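Local coordinates for VWFA domain-containing protein (Bacteroides thetaiotaomicron, PDB 3IBS) that is of unknown function but carries a von Willebrand factor type A domain that binds magnesium, forming part of a longer, probably membrane-bound protein, at residues K133-E137 with K138-V142; T174-E178 with G179-E183; S42-V45 with D46-N50. All coordinates share one frame; numbering follows the deposited sequence.

Contact 1 (K133-E137 with K138-V142); sequences KAAAE and KGIQV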
loop_
_atom_site.group_PDB
_atom_site.type_symbol
_atom_site.label_atom_id
_atom_site.label_comp_id
_atom_site.label_asym_id
_atom_site.label_seq_id
_atom_site.Cartn_x
_atom_site.Cartn_y
_atom_site.Cartn_z
ATOM N N LYS A 133 -3.794 32.536 -13.645
ATOM C CA LYS A 133 -4.012 33.968 -13.631
ATOM C C LYS A 133 -4.217 34.484 -15.074
ATOM O O LYS A 133 -5.179 35.238 -15.337
ATOM C CB LYS A 133 -2.840 34.672 -12.923
ATOM C CG LYS A 133 -2.877 36.219 -12.919
ATOM C CD LYS A 133 -1.888 36.751 -11.851
ATOM C CE LYS A 133 -0.419 36.386 -12.195
ATOM N NZ LYS A 133 0.339 35.781 -11.043
ATOM N N ALA A 134 -3.342 34.074 -15.996
ATOM C CA ALA A 134 -3.486 34.464 -17.422
ATOM C C ALA A 134 -4.811 33.982 -18.033
ATOM O O ALA A 134 -5.410 34.695 -18.826
ATOM C CB ALA A 134 -2.284 33.995 -18.261
ATOM N N ALA A 135 -5.288 32.791 -17.643
ATOM C CA ALA A 135 -6.610 32.318 -18.097
ATOM C C ALA A 135 -7.696 33.231 -17.556
ATOM O O ALA A 135 -8.604 33.645 -18.301
ATOM C CB ALA A 135 -6.879 30.852 -17.676
ATOM N N ALA A 136 -7.589 33.556 -16.261
ATOM C CA ALA A 136 -8.558 34.436 -15.596
ATOM C C ALA A 136 -8.664 35.816 -16.256
ATOM O O ALA A 136 -9.757 36.371 -16.340
ATOM C CB ALA A 136 -8.248 34.563 -14.093
ATOM N N GLU A 137 -7.539 36.344 -16.739
ATOM C CA GLU A 137 -7.506 37.647 -17.423
ATOM C C GLU A 137 -8.161 37.607 -18.803
ATOM O O GLU A 137 -8.434 38.654 -19.396
ATOM C CB GLU A 137 -6.068 38.165 -17.551
ATOM C CG GLU A 137 -5.358 38.382 -16.219
ATOM C CD GLU A 137 -5.626 39.745 -15.618
ATOM O OE1 GLU A 137 -5.943 40.685 -16.379
ATOM O OE2 GLU A 137 -5.501 39.880 -14.385
ATOM N N LYS A 138 -8.395 36.398 -19.311
ATOM C CA LYS A 138 -9.128 36.195 -20.564
ATOM C C LYS A 138 -10.585 35.831 -20.298
ATOM O O LYS A 138 -11.298 35.439 -21.212
ATOM C CB LYS A 138 -8.476 35.091 -21.399
ATOM C CG LYS A 138 -7.202 35.493 -22.131
ATOM C CD LYS A 138 -6.239 34.299 -22.140
ATOM C CE LYS A 138 -5.299 34.286 -23.345
ATOM N NZ LYS A 138 -4.645 35.591 -23.624
ATOM N N GLY A 139 -11.020 35.963 -19.049
ATOM C CA GLY A 139 -12.388 35.636 -18.663
ATOM C C GLY A 139 -12.669 34.148 -18.469
ATOM O O GLY A 139 -13.827 33.742 -18.417
ATOM N N ILE A 140 -11.622 33.329 -18.373
ATOM C CA ILE A 140 -11.795 31.884 -18.168
ATOM C C ILE A 140 -11.624 31.558 -16.677
ATOM O O ILE A 140 -10.652 31.976 -16.074
ATOM C CB ILE A 140 -10.774 31.075 -19.005
ATOM C CG1 ILE A 140 -11.007 31.305 -20.506
ATOM C CG2 ILE A 140 -10.874 29.569 -18.680
ATOM C CD1 ILE A 140 -9.743 31.130 -21.364
ATOM N N GLN A 141 -12.566 30.838 -16.074
ATOM C CA GLN A 141 -12.427 30.511 -14.664
ATOM C C GLN A 141 -11.803 29.144 -14.475
ATOM O O GLN A 141 -12.328 28.142 -14.974
ATOM C CB GLN A 141 -13.766 30.606 -13.930
ATOM C CG GLN A 141 -14.289 32.051 -13.868
ATOM C CD GLN A 141 -15.663 32.140 -13.217
ATOM O OE1 GLN A 141 -16.681 32.264 -13.901
ATOM N NE2 GLN A 141 -15.696 32.058 -11.894
ATOM N N VAL A 142 -10.688 29.112 -13.745
ATOM C CA VAL A 142 -9.969 27.872 -13.517
ATOM C C VAL A 142 -10.314 27.299 -12.142
ATOM O O VAL A 142 -10.033 27.921 -11.099
ATOM C CB VAL A 142 -8.436 28.035 -13.698
ATOM C CG1 VAL A 142 -7.722 26.668 -13.614
ATOM C CG2 VAL A 142 -8.117 28.699 -15.041
#
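The flat peptide carbonyl of Ala135 is used on both faces: the N-H of Ile140 comes to its oxygen from one face and the N-H of Lys138 from the other. The bond from Ile140 N to Ala135 O is 3.0 Å long with 155° at the hydrogen, while Lys138 N lies 2.9 Å from the same Ala135 O and stands much further out of the carbonyl plane. One residue on, the carbonyl of Ala136 takes Gly139 N at 3.0 Å from Ala136 O, again from well above its plane. The 6→1 bond from Ile140 to Ala135 around the 5→2 bond from Gly139 to Ala136, with Gly139 at positive phi (79°) as the C-prime residue, is a Schellman motif; it ends helix 128-136 and turns the chain into strand 140-147 of the beta-alpha-beta unit. Ala136 CA adds a CH...O contact to Ile140 O at 3.3 Å. Beneath the turn the contact is apolar. The methyl of Ala135 meets Val142 CG2 at 3.6 Å and lies near CB of Ile140, and Thr102 of helix 94-102 touches both Ala135 and Ile140. On the outer side Lys138 lays its aliphatic chain back over the last helical turn, CD reaching to 3.4 Å from Ala134 O, because CG sits beside its backbone N (chi1 -77°) and the chain then bends at chi2.

Contact 2 (T174-E178 with G179-E183); sequences TRLNE and GMCQE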
loop_
_atom_site.group_PDB
_atom_site.type_symbol
_atom_site.label_atom_id
_atom_site.label_comp_id
_atom_site.label_asym_id
_atom_site.label_seq_id
_atom_site.Cartn_x
_atom_site.Cartn_y
_atom_site.Cartn_z
ATOM N N THR A 174 2.419 8.879 -2.399
ATOM C CA THR A 174 1.943 10.088 -3.069
ATOM C C THR A 174 0.856 10.789 -2.236
ATOM O O THR A 174 -0.062 10.147 -1.727
ATOM C CB THR A 174 1.426 9.764 -4.502
ATOM O OG1 THR A 174 0.750 10.902 -5.036
ATOM C CG2 THR A 174 0.448 8.568 -4.493
ATOM N N ARG A 175 0.966 12.106 -2.112
ATOM C CA ARG A 175 0.032 12.892 -1.306
ATOM C C ARG A 175 -0.692 13.887 -2.177
ATOM O O ARG A 175 -0.095 14.454 -3.105
ATOM C CB ARG A 175 0.791 13.704 -0.257
ATOM C CG ARG A 175 1.618 12.855 0.722
ATOM C CD ARG A 175 2.446 13.778 1.613
ATOM N NE ARG A 175 3.137 13.040 2.659
ATOM C CZ ARG A 175 2.656 12.776 3.868
ATOM N NH1 ARG A 175 1.438 13.181 4.226
ATOM N NH2 ARG A 175 3.418 12.105 4.736
ATOM N N LEU A 176 -1.956 14.143 -1.850
ATOM C CA LEU A 176 -2.632 15.314 -2.406
ATOM C C LEU A 176 -1.957 16.562 -1.826
ATOM O O LEU A 176 -1.749 16.638 -0.623
ATOM C CB LEU A 176 -4.116 15.309 -2.030
ATOM C CG LEU A 176 -4.921 16.606 -2.184
ATOM C CD1 LEU A 176 -5.067 17.041 -3.683
ATOM C CD2 LEU A 176 -6.312 16.403 -1.544
ATOM N N ASN A 177 -1.626 17.531 -2.675
ATOM C CA ASN A 177 -1.138 18.827 -2.198
ATOM C C ASN A 177 -2.274 19.806 -2.337
ATOM O O ASN A 177 -2.465 20.430 -3.388
ATOM C CB ASN A 177 0.098 19.288 -2.988
ATOM C CG ASN A 177 0.732 20.559 -2.425
ATOM O OD1 ASN A 177 0.061 21.401 -1.824
ATOM N ND2 ASN A 177 2.036 20.713 -2.645
ATOM N N GLU A 178 -3.021 19.942 -1.249
ATOM C CA GLU A 178 -4.203 20.786 -1.188
ATOM C C GLU A 178 -3.805 22.256 -1.375
ATOM O O GLU A 178 -4.484 23.014 -2.072
ATOM C CB GLU A 178 -4.852 20.574 0.177
ATOM C CG GLU A 178 -6.299 20.947 0.295
ATOM C CD GLU A 178 -7.129 19.795 0.922
ATOM O OE1 GLU A 178 -6.752 19.237 1.991
ATOM O OE2 GLU A 178 -8.158 19.439 0.326
ATOM N N GLY A 179 -2.684 22.644 -0.764
ATOM C CA GLY A 179 -2.223 24.032 -0.826
ATOM C C GLY A 179 -2.000 24.495 -2.261
ATOM O O GLY A 179 -2.424 25.588 -2.650
HETATM N N MSE A 180 -1.313 23.668 -3.045
HETATM C CA MSE A 180 -1.031 24.000 -4.440
HETATM C C MSE A 180 -2.319 24.086 -5.253
HETATM O O MSE A 180 -2.485 25.023 -6.041
HETATM C CB MSE A 180 -0.064 22.990 -5.078
HETATM C CG MSE A 180 0.165 23.231 -6.567
HETATM SE SE MSE A 180 1.213 24.855 -6.962
HETATM C CE MSE A 180 3.003 24.054 -6.868
ATOM N N CYS A 181 -3.225 23.122 -5.058
ATOM C CA CYS A 181 -4.510 23.130 -5.757
ATOM C C CYS A 181 -5.298 24.412 -5.436
ATOM O O CYS A 181 -5.902 25.019 -6.323
ATOM C CB CYS A 181 -5.361 21.904 -5.388
ATOM S SG CYS A 181 -4.698 20.341 -5.937
ATOM N N GLN A 182 -5.258 24.822 -4.171
ATOM C CA GLN A 182 -5.982 26.011 -3.734
ATOM C C GLN A 182 -5.455 27.310 -4.332
ATOM O O GLN A 182 -6.250 28.158 -4.693
ATOM C CB GLN A 182 -6.047 26.097 -2.212
ATOM C CG GLN A 182 -7.000 25.061 -1.595
ATOM C CD GLN A 182 -6.794 24.911 -0.090
ATOM O OE1 GLN A 182 -5.671 24.977 0.405
ATOM N NE2 GLN A 182 -7.874 24.687 0.631
ATOM N N GLU A 183 -4.131 27.449 -4.448
ATOM C CA GLU A 183 -3.512 28.656 -5.038
ATOM C C GLU A 183 -3.949 28.800 -6.493
ATOM O O GLU A 183 -4.273 29.919 -6.950
ATOM C CB GLU A 183 -1.983 28.586 -4.988
ATOM C CG GLU A 183 -1.386 28.710 -3.570
ATOM C CD GLU A 183 0.148 28.686 -3.543
ATOM O OE1 GLU A 183 0.776 28.745 -4.616
ATOM O OE2 GLU A 183 0.728 28.627 -2.430
#
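Asn177 holds CG anti to its own N (chi1 -174°), which swings the amide forward over the start of helix 178-187 and sets OD1 2.9 Å from Met180 N. The N-H of Met180, a selenomethionine, points almost straight at that oxygen (165° at the hydrogen), yet the nitrogen stands above the amide plane. Asn177 is thus the N-cap, its side chain taking up an N-H of the first turn, which has no earlier helical carbonyl to bind. The same amide rests against the selenomethionine, with Met180 CB 3.6 Å from Asn177 OD1, while ND2 is hydrogen-bonded to a glycerol molecule, probably from the crystallisation liquor. Cys181 N bonds to Asn177 O at 3.3 Å, and Gln182 N to Glu178 O at 2.9 Å, the latter nearly in line with the carbonyl. With CG beside its backbone N (chi1 -72°), Gln182 lies back along the turn, CG 3.3 Å from Glu178 O and the amide carbon CD 4.0 Å from Glu178 CG. The carboxylate of Glu178 is engaged elsewhere, its OE2 bonded to the hydroxyl of Tyr192 on strand 191-195. On the buried side Leu176 CD1 meets Cys181 SG at 4.0 Å, and both side chains also touch Tyr192. Leu176 lies close to Asp120, a residue seen to bind magnesium in this protein, although not in this chain. The helix thus starts near Asp120, with the neutral amide oxygen of Asn177 facing the helix N-terminus, whose partial positive charge would probably polarise it.

Contact 3 (S42-V45 with D46-N50); sequences SRLV and DELDN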
loop_
_atom_site.group_PDB
_atom_site.type_symbol
_atom_site.label_atom_id
_atom_site.label_comp_id
_atom_site.label_asym_id
_atom_site.label_seq_id
_atom_site.Cartn_x
_atom_site.Cartn_y
_atom_site.Cartn_z
ATOM N N SER A 42 -17.748 11.845 -16.231
ATOM C CA SER A 42 -18.902 11.268 -16.898
ATOM C C SER A 42 -20.186 11.880 -16.341
ATOM O O SER A 42 -21.069 12.250 -17.105
ATOM C CB SER A 42 -18.896 9.738 -16.776
ATOM O OG SER A 42 -20.012 9.198 -17.458
ATOM N N ARG A 43 -20.266 12.048 -15.027
ATOM C CA ARG A 43 -21.470 12.628 -14.419
ATOM C C ARG A 43 -21.563 14.147 -14.654
ATOM O O ARG A 43 -22.652 14.690 -14.825
ATOM C CB ARG A 43 -21.552 12.269 -12.914
ATOM C CG ARG A 43 -21.821 10.775 -12.665
ATOM C CD ARG A 43 -21.418 10.292 -11.248
ATOM N NE ARG A 43 -21.912 8.932 -11.003
ATOM C CZ ARG A 43 -21.375 7.819 -11.508
ATOM N NH1 ARG A 43 -20.297 7.880 -12.297
ATOM N NH2 ARG A 43 -21.907 6.632 -11.216
ATOM N N LEU A 44 -20.413 14.818 -14.690
ATOM C CA LEU A 44 -20.344 16.208 -15.065
ATOM C C LEU A 44 -20.945 16.404 -16.482
ATOM O O LEU A 44 -21.786 17.281 -16.694
ATOM C CB LEU A 44 -18.883 16.683 -14.995
ATOM C CG LEU A 44 -18.538 18.148 -15.287
ATOM C CD1 LEU A 44 -17.163 18.527 -14.664
ATOM C CD2 LEU A 44 -18.574 18.427 -16.798
ATOM N N VAL A 45 -20.531 15.571 -17.431
ATOM C CA VAL A 45 -21.033 15.653 -18.822
ATOM C C VAL A 45 -22.559 15.406 -18.920
ATOM O O VAL A 45 -23.251 16.086 -19.693
ATOM C CB VAL A 45 -20.243 14.683 -19.762
ATOM C CG1 VAL A 45 -20.831 14.632 -21.177
ATOM C CG2 VAL A 45 -18.792 15.087 -19.839
ATOM N N ASP A 46 -23.082 14.462 -18.126
ATOM C CA ASP A 46 -24.529 14.208 -18.064
ATOM C C ASP A 46 -25.311 15.439 -17.630
ATOM O O ASP A 46 -26.483 15.541 -17.934
ATOM C CB ASP A 46 -24.868 13.080 -17.082
ATOM C CG ASP A 46 -24.414 11.712 -17.565
ATOM O OD1 ASP A 46 -24.204 11.536 -18.772
ATOM O OD2 ASP A 46 -24.276 10.807 -16.721
ATOM N N GLU A 47 -24.679 16.345 -16.891
ATOM C CA GLU A 47 -25.374 17.545 -16.403
ATOM C C GLU A 47 -25.306 18.717 -17.394
ATOM O O GLU A 47 -25.985 19.718 -17.210
ATOM C CB GLU A 47 -24.829 17.984 -15.036
ATOM C CG GLU A 47 -25.133 17.006 -13.892
ATOM C CD GLU A 47 -26.624 16.693 -13.748
ATOM O OE1 GLU A 47 -27.455 17.625 -13.799
ATOM O OE2 GLU A 47 -26.965 15.497 -13.603
ATOM N N LEU A 48 -24.484 18.584 -18.435
ATOM C CA LEU A 48 -24.367 19.634 -19.440
ATOM C C LEU A 48 -25.626 19.647 -20.300
ATOM O O LEU A 48 -26.253 18.604 -20.506
ATOM C CB LEU A 48 -23.131 19.433 -20.320
ATOM C CG LEU A 48 -21.737 19.416 -19.679
ATOM C CD1 LEU A 48 -20.691 19.273 -20.780
ATOM C CD2 LEU A 48 -21.446 20.644 -18.820
ATOM N N ASP A 49 -25.998 20.821 -20.791
ATOM C CA ASP A 49 -27.172 20.914 -21.645
ATOM C C ASP A 49 -26.861 21.471 -23.036
ATOM O O ASP A 49 -26.719 20.702 -23.983
ATOM C CB ASP A 49 -28.293 21.699 -20.958
ATOM C CG ASP A 49 -29.597 21.653 -21.735
ATOM O OD1 ASP A 49 -29.794 20.714 -22.545
ATOM O OD2 ASP A 49 -30.436 22.560 -21.528
ATOM N N ASN A 50 -26.755 22.789 -23.175
ATOM C CA ASN A 50 -26.449 23.366 -24.497
ATOM C C ASN A 50 -24.945 23.597 -24.657
ATOM O O ASN A 50 -24.521 24.477 -25.402
ATOM C CB ASN A 50 -27.231 24.675 -24.690
ATOM C CG ASN A 50 -27.204 25.193 -26.136
ATOM O OD1 ASN A 50 -26.800 24.483 -27.071
ATOM N ND2 ASN A 50 -27.642 26.442 -26.321
HETATM O O HOH W 1 -24.894 13.667 -13.401
HETATM O O HOH W 2 -25.703 15.840 -21.060
#
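Asp46 N makes an ordinary i to i-4 bond to Ser42 O (3.2 Å) at the C-terminal end of helix 33-46, which leads towards strand 52-58 in the von Willebrand factor A fold. The turn then tightens: Glu47 N is shared between a weak bond to Arg43 O and a shorter one to Leu44 O (3.0 Å). Leu48 N bonds to Val45 O at 3.1 Å, an i to i-3 link approached from above the carbonyl plane, and at Leu48 the backbone turns extended (psi 149°). Leu48 keeps CG beside its backbone N (chi1 -60°), which turns its CD2 back to 4.2 Å from Leu44 CD2. Helix 200-214 covers Leu44 through Ile205 and Ile209, while Tyr72 of helix 72-80 touches both Val45 and Leu48. Outside, Asp46 curls over the preceding turn, its CG near Ser42 O, and its OD1 forms a salt bridge with Lys76 of helix 72-80. The bent side chain of Glu47 reaches back by way of a water, which donates to Arg43 O and to Glu47 OE2, 2.8 Å from each.

How the contacts relate
Along the chain the order is contact 3, contact 1, contact 2, and all three mark helix ends within one von Willebrand factor A domain. Contacts 3 and 1 are C-terminal exits, from helices 33-46 and 128-136 towards strands 52-58 and 140-147 of the mixed six-stranded sheet; contact 2 is the entry to helix 178-187, ahead of strand 191-195 at one edge of the sheet. Contacts 1 and 2 have centres about 20 Å apart and nearest atoms about 7 Å apart. Contacts 2 and 3, about 26 Å between centres, lie on opposite sides of the chain's centre. Contact 2 lies near the magnesium site, the side chain of Asn177 about 10 Å from the ion, whereas contacts 1 and 3 are remote helix-to-strand connections.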